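Local atomic coordinates of mannonate dehydratase (PDB entry 3BDK), a protein that probably catalyses the dehydration of D-mannonate to 2-dehydro-3-deoxy-D-gluconate using iron(II) or manganese(II), a step of glucuronate metabolism. Residues 104-109 with 199-204; 193-198 with 240-245; 364-367 with 371-374. One frame throughout, in Å; residues are numbered along the deposited sequence.

Contact 1: 104-109 with 199-204; sequences ENYKTS and EYFIKA
Tyr106 and Phe201 meet from two helices whose backbones stay well apart: segment 104-109 is part of helix 99-114, segment 199-204 part of helix 191-210, and the two CA atoms of this pair lie 10.0 Å from each other. Farther along, CA of Lys107 and CA of Ala204 come to 8.5 Å. Two aromatic rings fill the interface as an edge-to-face (T-shaped) pair, with centroids 5.3 Å apart and planes at 72°. Phe201 supplies the edge. Its CZ stands over one face of the tyrosine, off-centre toward the rim, 3.8 Å from CE1 of Tyr106. In both residues CG lies anti to the backbone N (chi1 -154° in Tyr106, 175° in Phe201), which sends the two rings toward each other between the helices. The phenol OH of Tyr106 is hydrogen-bonded to the carbonyl O of Ile86, and both side chains also touch Tyr123 of strand 120-123. At the border the aliphatic CD of Lys107 passes 4.3 Å from the carbonyl O of Ala204. The chemistry across the contact is therefore almost wholly apolar: the helices meet here mainly through aromatic packing, and the hydroxyl of Tyr106 finds its partner outside, at Ile86.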
loop_
_atom_site.group_PDB
_atom_site.type_symbol
_atom_site.label_atom_id
_atom_site.label_comp_id
_atom_site.label_asym_id
_atom_site.label_seq_id
_atom_site.Cartn_x
_atom_site.Cartn_y
_atom_site.Cartn_z
ATOM N N GLU A 104 -31.055 -11.847 -25.533
ATOM C CA GLU A 104 -30.853 -13.294 -25.654
ATOM C C GLU A 104 -29.387 -13.672 -25.474
ATOM O O GLU A 104 -29.028 -14.409 -24.558
ATOM C CB GLU A 104 -31.352 -13.810 -27.007
ATOM C CG GLU A 104 -32.822 -14.114 -27.023
ATOM C CD GLU A 104 -33.245 -14.900 -25.800
ATOM O OE1 GLU A 104 -32.611 -15.950 -25.525
ATOM O OE2 GLU A 104 -34.199 -14.453 -25.116
ATOM N N ASN A 105 -28.550 -13.137 -26.351
ATOM C CA ASN A 105 -27.123 -13.362 -26.296
ATOM C C ASN A 105 -26.516 -13.029 -24.948
ATOM O O ASN A 105 -25.561 -13.680 -24.523
ATOM C CB ASN A 105 -26.441 -12.598 -27.426
ATOM C CG ASN A 105 -26.647 -13.270 -28.774
ATOM O OD1 ASN A 105 -26.729 -12.602 -29.803
ATOM N ND2 ASN A 105 -26.740 -14.608 -28.768
ATOM N N TYR A 106 -27.098 -12.024 -24.285
ATOM C CA TYR A 106 -26.732 -11.619 -22.923
ATOM C C TYR A 106 -27.237 -12.639 -21.884
ATOM O O TYR A 106 -26.550 -12.893 -20.893
ATOM C CB TYR A 106 -27.259 -10.202 -22.620
ATOM C CG TYR A 106 -26.471 -9.450 -21.561
ATOM C CD1 TYR A 106 -26.714 -9.660 -20.205
ATOM C CD2 TYR A 106 -25.484 -8.528 -21.915
ATOM C CE1 TYR A 106 -25.995 -8.987 -19.228
ATOM C CE2 TYR A 106 -24.747 -7.838 -20.931
ATOM C CZ TYR A 106 -25.010 -8.081 -19.586
ATOM O OH TYR A 106 -24.310 -7.423 -18.588
ATOM N N LYS A 107 -28.420 -13.224 -22.126
ATOM C CA LYS A 107 -28.976 -14.295 -21.288
ATOM C C LYS A 107 -27.956 -15.424 -21.059
ATOM O O LYS A 107 -27.670 -15.786 -19.918
ATOM C CB LYS A 107 -30.250 -14.887 -21.915
ATOM C CG LYS A 107 -31.446 -13.938 -22.088
ATOM C CD LYS A 107 -32.604 -14.185 -21.088
ATOM C CE LYS A 107 -33.521 -15.368 -21.464
ATOM N NZ LYS A 107 -34.227 -15.250 -22.770
ATOM N N THR A 108 -27.403 -15.976 -22.136
ATOM C CA THR A 108 -26.486 -17.117 -22.001
ATOM C C THR A 108 -25.140 -16.764 -21.350
ATOM O O THR A 108 -24.571 -17.568 -20.599
ATOM C CB THR A 108 -26.250 -17.860 -23.337
ATOM O OG1 THR A 108 -26.171 -16.917 -24.412
ATOM C CG2 THR A 108 -27.382 -18.857 -23.601
ATOM N N SER A 109 -24.636 -15.567 -21.640
ATOM C CA SER A 109 -23.469 -15.047 -20.932
ATOM C C SER A 109 -23.629 -15.258 -19.436
ATOM O O SER A 109 -22.696 -15.715 -18.766
ATOM C CB SER A 109 -23.264 -13.576 -21.228
ATOM O OG SER A 109 -22.948 -13.399 -22.591
ATOM N N GLU A 199 -35.364 -1.040 -16.876
ATOM C CA GLU A 199 -36.308 -1.897 -16.201
ATOM C C GLU A 199 -36.640 -3.122 -17.057
ATOM O O GLU A 199 -36.657 -4.249 -16.563
ATOM C CB GLU A 199 -37.562 -1.121 -15.867
ATOM C CG GLU A 199 -38.368 -1.772 -14.755
ATOM C CD GLU A 199 -39.764 -1.234 -14.683
ATOM O OE1 GLU A 199 -39.945 -0.042 -15.036
ATOM O OE2 GLU A 199 -40.672 -2.009 -14.295
ATOM N N TYR A 200 -36.876 -2.882 -18.342
ATOM C CA TYR A 200 -37.118 -3.930 -19.310
ATOM C C TYR A 200 -35.978 -4.938 -19.318
ATOM O O TYR A 200 -36.207 -6.152 -19.295
ATOM C CB TYR A 200 -37.251 -3.314 -20.696
ATOM C CG TYR A 200 -37.674 -4.283 -21.789
ATOM C CD1 TYR A 200 -39.028 -4.548 -22.029
ATOM C CD2 TYR A 200 -36.725 -4.911 -22.594
ATOM C CE1 TYR A 200 -39.424 -5.418 -23.037
ATOM C CE2 TYR A 200 -37.104 -5.784 -23.604
ATOM C CZ TYR A 200 -38.457 -6.033 -23.828
ATOM O OH TYR A 200 -38.840 -6.900 -24.832
ATOM N N PHE A 201 -34.755 -4.412 -19.364
ATOM C CA PHE A 201 -33.519 -5.205 -19.337
ATOM C C PHE A 201 -33.371 -6.004 -18.037
ATOM O O PHE A 201 -33.038 -7.178 -18.068
ATOM C CB PHE A 201 -32.320 -4.266 -19.551
ATOM C CG PHE A 201 -30.973 -4.925 -19.432
ATOM C CD1 PHE A 201 -30.173 -4.700 -18.313
ATOM C CD2 PHE A 201 -30.476 -5.724 -20.462
ATOM C CE1 PHE A 201 -28.922 -5.280 -18.204
ATOM C CE2 PHE A 201 -29.214 -6.305 -20.369
ATOM C CZ PHE A 201 -28.439 -6.092 -19.236
ATOM N N ILE A 202 -33.639 -5.354 -16.911
ATOM C CA ILE A 202 -33.504 -5.968 -15.597
ATOM C C ILE A 202 -34.474 -7.138 -15.439
ATOM O O ILE A 202 -34.048 -8.272 -15.217
ATOM C CB ILE A 202 -33.670 -4.926 -14.450
ATOM C CG1 ILE A 202 -32.441 -4.011 -14.352
ATOM C CG2 ILE A 202 -33.930 -5.587 -13.117
ATOM C CD1 ILE A 202 -31.075 -4.722 -14.214
ATOM N N LYS A 203 -35.772 -6.887 -15.584
ATOM C CA LYS A 203 -36.728 -7.961 -15.315
ATOM C C LYS A 203 -36.577 -9.088 -16.311
ATOM O O LYS A 203 -36.967 -10.207 -16.026
ATOM C CB LYS A 203 -38.183 -7.480 -15.141
ATOM C CG LYS A 203 -38.741 -6.596 -16.250
ATOM C CD LYS A 203 -40.164 -6.101 -15.932
ATOM C CE LYS A 203 -40.192 -5.333 -14.628
ATOM N NZ LYS A 203 -38.942 -4.529 -14.470
ATOM N N ALA A 204 -35.973 -8.784 -17.453
ATOM C CA ALA A 204 -35.589 -9.795 -18.429
ATOM C C ALA A 204 -34.501 -10.754 -17.901
ATOM O O ALA A 204 -34.664 -11.983 -17.981
ATOM C CB ALA A 204 -35.128 -9.136 -19.734
#

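Contact 2: 193-198 with 240-245; sequences DLWANL and VERFLN
Arg242, the first residue of segment 240-245 to make substantial contact, lays its guanidinium flat on the indole of Trp195 in segment 193-198. The planes differ by only 8°, and the group centres are 3.4 Å apart. CZ of Arg242 sits over the five-membered ring as a cation-pi contact, and CD covers the six-membered ring as a CH-pi contact, 3.3 Å from its centroid. Bends at chi2 and chi3 fold the arginine chain along the indole face. A salt bridge from NH2 of Arg242 to Glu192, just before the first segment, is likely to fix the rotation of the guanidinium and to offset its charge. Next in sequence, Phe243 meets the same indole at its edge, with CB 4.3 Å from CZ3 of Trp195. Its own ring edge receives Leu198, whose CD2 lies in the ring plane, 3.6 Å from CD1 of Phe243. Leu198 and Phe243 both also touch Ile218 of strand 215-218. The two helical segments run at 34° to each other, with axes 11.6 Å apart at closest approach. Such similarly directed helices, packed side by side outside a parallel strand, are typical of the outer layer of a TIM barrel, here of the xylose isomerase-like kind.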
loop_
_atom_site.group_PDB
_atom_site.type_symbol
_atom_site.label_atom_id
_atom_site.label_comp_id
_atom_site.label_asym_id
_atom_site.label_seq_id
_atom_site.Cartn_x
_atom_site.Cartn_y
_atom_site.Cartn_z
ATOM N N ASP A 193 -37.289 7.472 -20.076
ATOM C CA ASP A 193 -37.159 6.503 -21.155
ATOM C C ASP A 193 -36.067 5.488 -20.825
ATOM O O ASP A 193 -36.250 4.268 -21.037
ATOM C CB ASP A 193 -36.814 7.184 -22.479
ATOM C CG ASP A 193 -37.937 8.019 -23.003
ATOM O OD1 ASP A 193 -37.711 8.803 -23.949
ATOM O OD2 ASP A 193 -39.055 7.888 -22.477
ATOM N N LEU A 194 -34.936 6.007 -20.318
ATOM C CA LEU A 194 -33.763 5.192 -20.011
ATOM C C LEU A 194 -34.011 4.368 -18.762
ATOM O O LEU A 194 -33.497 3.263 -18.642
ATOM C CB LEU A 194 -32.516 6.055 -19.838
ATOM C CG LEU A 194 -31.170 5.330 -19.898
ATOM C CD1 LEU A 194 -30.900 4.822 -21.313
ATOM C CD2 LEU A 194 -30.068 6.231 -19.454
ATOM N N TRP A 195 -34.793 4.895 -17.831
ATOM C CA TRP A 195 -35.249 4.066 -16.718
ATOM C C TRP A 195 -36.037 2.882 -17.267
ATOM O O TRP A 195 -35.728 1.742 -16.958
ATOM C CB TRP A 195 -36.067 4.865 -15.692
ATOM C CG TRP A 195 -35.217 5.590 -14.671
ATOM C CD1 TRP A 195 -35.068 6.937 -14.545
ATOM C CD2 TRP A 195 -34.403 5.001 -13.635
ATOM N NE1 TRP A 195 -34.226 7.223 -13.499
ATOM C CE2 TRP A 195 -33.798 6.053 -12.931
ATOM C CE3 TRP A 195 -34.129 3.684 -13.241
ATOM C CZ2 TRP A 195 -32.937 5.836 -11.855
ATOM C CZ3 TRP A 195 -33.270 3.466 -12.167
ATOM C CH2 TRP A 195 -32.686 4.531 -11.490
ATOM N N ALA A 196 -37.004 3.170 -18.136
ATOM C CA ALA A 196 -37.820 2.150 -18.804
ATOM C C ALA A 196 -37.003 1.130 -19.595
ATOM O O ALA A 196 -37.298 -0.057 -19.569
ATOM C CB ALA A 196 -38.852 2.809 -19.711
ATOM N N ASN A 197 -35.990 1.593 -20.310
ATOM C CA ASN A 197 -35.168 0.682 -21.058
ATOM C C ASN A 197 -34.427 -0.271 -20.127
ATOM O O ASN A 197 -34.261 -1.459 -20.451
ATOM C CB ASN A 197 -34.231 1.457 -21.967
ATOM C CG ASN A 197 -34.987 2.271 -23.007
ATOM O OD1 ASN A 197 -36.195 2.122 -23.163
ATOM N ND2 ASN A 197 -34.280 3.130 -23.721
ATOM N N LEU A 198 -34.036 0.240 -18.959
ATOM C CA LEU A 198 -33.291 -0.521 -17.974
ATOM C C LEU A 198 -34.189 -1.504 -17.276
ATOM O O LEU A 198 -33.816 -2.658 -17.077
ATOM C CB LEU A 198 -32.651 0.400 -16.925
ATOM C CG LEU A 198 -31.948 -0.245 -15.710
ATOM C CD1 LEU A 198 -30.747 -1.104 -16.114
ATOM C CD2 LEU A 198 -31.521 0.813 -14.708
ATOM N N VAL A 240 -30.123 4.781 -6.703
ATOM C CA VAL A 240 -29.911 3.539 -5.970
ATOM C C VAL A 240 -31.228 2.905 -5.482
ATOM O O VAL A 240 -31.550 1.767 -5.862
ATOM C CB VAL A 240 -28.889 3.722 -4.792
ATOM C CG1 VAL A 240 -28.897 2.518 -3.852
ATOM C CG2 VAL A 240 -27.513 3.923 -5.353
ATOM N N GLU A 241 -31.982 3.636 -4.659
ATOM C CA GLU A 241 -33.241 3.104 -4.143
ATOM C C GLU A 241 -34.094 2.614 -5.311
ATOM O O GLU A 241 -34.520 1.453 -5.337
ATOM C CB GLU A 241 -33.982 4.139 -3.289
ATOM C CG GLU A 241 -33.299 4.468 -1.989
ATOM C CD GLU A 241 -34.138 5.332 -1.086
ATOM O OE1 GLU A 241 -35.346 5.017 -0.939
ATOM O OE2 GLU A 241 -33.588 6.316 -0.507
ATOM N N ARG A 242 -34.285 3.480 -6.304
ATOM C CA ARG A 242 -35.064 3.119 -7.483
ATOM C C ARG A 242 -34.525 1.869 -8.189
ATOM O O ARG A 242 -35.313 1.025 -8.634
ATOM C CB ARG A 242 -35.144 4.275 -8.485
ATOM C CG ARG A 242 -36.462 4.276 -9.246
ATOM C CD ARG A 242 -36.283 4.328 -10.761
ATOM N NE ARG A 242 -36.644 5.621 -11.339
ATOM C CZ ARG A 242 -37.569 5.798 -12.279
ATOM N NH1 ARG A 242 -38.225 4.756 -12.784
ATOM N NH2 ARG A 242 -37.817 7.014 -12.738
ATOM N N PHE A 243 -33.198 1.759 -8.305
ATOM C CA PHE A 243 -32.613 0.689 -9.111
ATOM C C PHE A 243 -32.787 -0.643 -8.413
ATOM O O PHE A 243 -33.158 -1.655 -9.025
ATOM C CB PHE A 243 -31.136 0.899 -9.386
ATOM C CG PHE A 243 -30.506 -0.271 -10.092
ATOM C CD1 PHE A 243 -30.562 -0.367 -11.479
ATOM C CD2 PHE A 243 -29.897 -1.292 -9.369
ATOM C CE1 PHE A 243 -30.003 -1.447 -12.134
ATOM C CE2 PHE A 243 -29.349 -2.374 -10.008
ATOM C CZ PHE A 243 -29.395 -2.458 -11.395
ATOM N N LEU A 244 -32.496 -0.633 -7.121
ATOM C CA LEU A 244 -32.761 -1.773 -6.302
ATOM C C LEU A 244 -34.208 -2.201 -6.578
ATOM O O LEU A 244 -34.444 -3.354 -6.956
ATOM C CB LEU A 244 -32.452 -1.457 -4.831
ATOM C CG LEU A 244 -31.022 -1.809 -4.325
ATOM C CD1 LEU A 244 -29.939 -1.930 -5.418
ATOM C CD2 LEU A 244 -30.502 -0.910 -3.176
ATOM N N ASN A 245 -35.145 -1.253 -6.501
ATOM C CA ASN A 245 -36.574 -1.579 -6.546
ATOM C C ASN A 245 -37.121 -2.116 -7.864
ATOM O O ASN A 245 -38.226 -2.651 -7.888
ATOM C CB ASN A 245 -37.416 -0.421 -6.020
ATOM C CG ASN A 245 -37.125 -0.111 -4.556
ATOM O OD1 ASN A 245 -36.407 -0.851 -3.867
ATOM N ND2 ASN A 245 -37.681 0.988 -4.072
#

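Contact 3: 364-367 with 371-374; sequences NMRA and TPDF
The C-terminal end of helix 348-368 and the loop that follows it form this contact, in which the chain doubles back so that Thr371 and Pro372 pack against Met365 and Arg366. The CA atoms of Met365 and Pro372 are 5.9 Å apart. Pro372 is the centre of the packing, and its CD touches both helical residues. On one side it meets CB of Met365 at 3.8 Å; the rest of that methionine bends away, and the side chain also packs on Val319 of helix 311-320. On the other, CD of Pro372 lies against one face of the Arg366 guanidinium, offset toward the rim and 3.6 Å from CZ. The arginine chain is turned at chi2 (-72°) and then runs extended through chi3, and the two side chains cross at about a right angle. Beyond it, NH1 of Arg366 reaches Thr371, at 3.5 Å from CB and just as near to CG2, an approach oblique to the guanidinium plane. These are van der Waals contacts, a cationic plane resting on aliphatic carbon. Asn312 of the second subunit packs on Arg366, and Leu303 of that subunit on Phe374. The arrangement is that of a helix terminus with its returning C-terminal loop, placed at the dimer interface.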
loop_
_atom_site.group_PDB
_atom_site.type_symbol
_atom_site.label_atom_id
_atom_site.label_comp_id
_atom_site.label_asym_id
_atom_site.label_seq_id
_atom_site.Cartn_x
_atom_site.Cartn_y
_atom_site.Cartn_z
ATOM N N ASN A 364 -9.299 -2.174 11.135
ATOM C CA ASN A 364 -10.697 -2.023 11.558
ATOM C C ASN A 364 -11.286 -3.318 12.081
ATOM O O ASN A 364 -12.050 -3.308 13.048
ATOM C CB ASN A 364 -11.564 -1.459 10.447
ATOM C CG ASN A 364 -11.498 0.031 10.383
ATOM O OD1 ASN A 364 -11.706 0.711 11.384
ATOM N ND2 ASN A 364 -11.201 0.560 9.198
ATOM N N MET A 365 -10.913 -4.426 11.450
ATOM C CA MET A 365 -11.273 -5.738 11.960
ATOM C C MET A 365 -10.893 -5.867 13.438
ATOM O O MET A 365 -11.776 -5.932 14.290
ATOM C CB MET A 365 -10.661 -6.835 11.102
ATOM C CG MET A 365 -11.338 -6.971 9.742
ATOM S SD MET A 365 -12.869 -7.964 9.686
ATOM C CE MET A 365 -13.930 -7.107 10.819
ATOM N N ARG A 366 -9.599 -5.835 13.746
ATOM C CA ARG A 366 -9.125 -5.990 15.131
ATOM C C ARG A 366 -9.752 -4.979 16.079
ATOM O O ARG A 366 -10.011 -5.284 17.239
ATOM C CB ARG A 366 -7.592 -5.877 15.216
ATOM C CG ARG A 366 -6.811 -6.824 14.302
ATOM C CD ARG A 366 -6.887 -8.255 14.782
ATOM N NE ARG A 366 -5.832 -9.073 14.192
ATOM C CZ ARG A 366 -5.824 -10.405 14.162
ATOM N NH1 ARG A 366 -6.833 -11.107 14.675
ATOM N NH2 ARG A 366 -4.800 -11.039 13.607
ATOM N N ALA A 367 -9.979 -3.770 15.589
ATOM C CA ALA A 367 -10.570 -2.732 16.403
ATOM C C ALA A 367 -12.002 -3.111 16.772
ATOM O O ALA A 367 -12.485 -2.763 17.859
ATOM C CB ALA A 367 -10.535 -1.399 15.680
ATOM N N THR A 371 -11.358 -11.040 13.407
ATOM C CA THR A 371 -10.032 -11.481 13.016
ATOM C C THR A 371 -9.991 -11.532 11.488
ATOM O O THR A 371 -10.739 -12.302 10.884
ATOM C CB THR A 371 -9.637 -12.884 13.677
ATOM O OG1 THR A 371 -10.402 -13.964 13.111
ATOM C CG2 THR A 371 -9.845 -12.884 15.206
ATOM N N PRO A 372 -9.139 -10.692 10.852
ATOM C CA PRO A 372 -9.016 -10.576 9.387
ATOM C C PRO A 372 -8.584 -11.854 8.701
ATOM O O PRO A 372 -8.460 -12.884 9.354
ATOM C CB PRO A 372 -7.931 -9.514 9.210
ATOM C CG PRO A 372 -7.202 -9.505 10.497
ATOM C CD PRO A 372 -8.231 -9.755 11.534
ATOM N N ASP A 373 -8.371 -11.789 7.389
ATOM C CA ASP A 373 -7.860 -12.925 6.628
ATOM C C ASP A 373 -7.590 -12.530 5.196
ATOM O O ASP A 373 -8.310 -11.732 4.616
ATOM C CB ASP A 373 -8.830 -14.121 6.652
ATOM C CG ASP A 373 -8.197 -15.400 6.096
ATOM O OD1 ASP A 373 -7.361 -16.004 6.803
ATOM O OD2 ASP A 373 -8.522 -15.795 4.956
ATOM N N PHE A 374 -6.542 -13.102 4.624
ATOM C CA PHE A 374 -6.158 -12.796 3.253
ATOM C C PHE A 374 -5.900 -14.109 2.560
ATOM O O PHE A 374 -6.290 -15.159 3.081
ATOM C CB PHE A 374 -4.946 -11.850 3.230
ATOM C CG PHE A 374 -5.187 -10.551 3.971
ATOM C CD1 PHE A 374 -5.673 -9.432 3.301
ATOM C CD2 PHE A 374 -4.971 -10.465 5.350
ATOM C CE1 PHE A 374 -5.919 -8.241 3.984
ATOM C CE2 PHE A 374 -5.225 -9.281 6.051
ATOM C CZ PHE A 374 -5.696 -8.163 5.367
#

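In the fold
Contacts 1 and 2 share helix 191-210, which packs through successive turns against helix 99-114 and helix 237-245. Their centres are 14 Å apart, and they join directly where CD1 of Ile202 meets CZ of Phe243 at 4.0 Å. Together they make a continuous part of the helical layer around the barrel strands. The side chain of Tyr106 lies about 11 Å from the bound D-mannose, so contact 1 stands behind the pocket rather than lining it; the manganese is held by His219, His286 and Asp330. Contact 3 is remote, its centre 38 Å from that of contact 1 and 36 Å from that of contact 2, and it alone borders the second subunit.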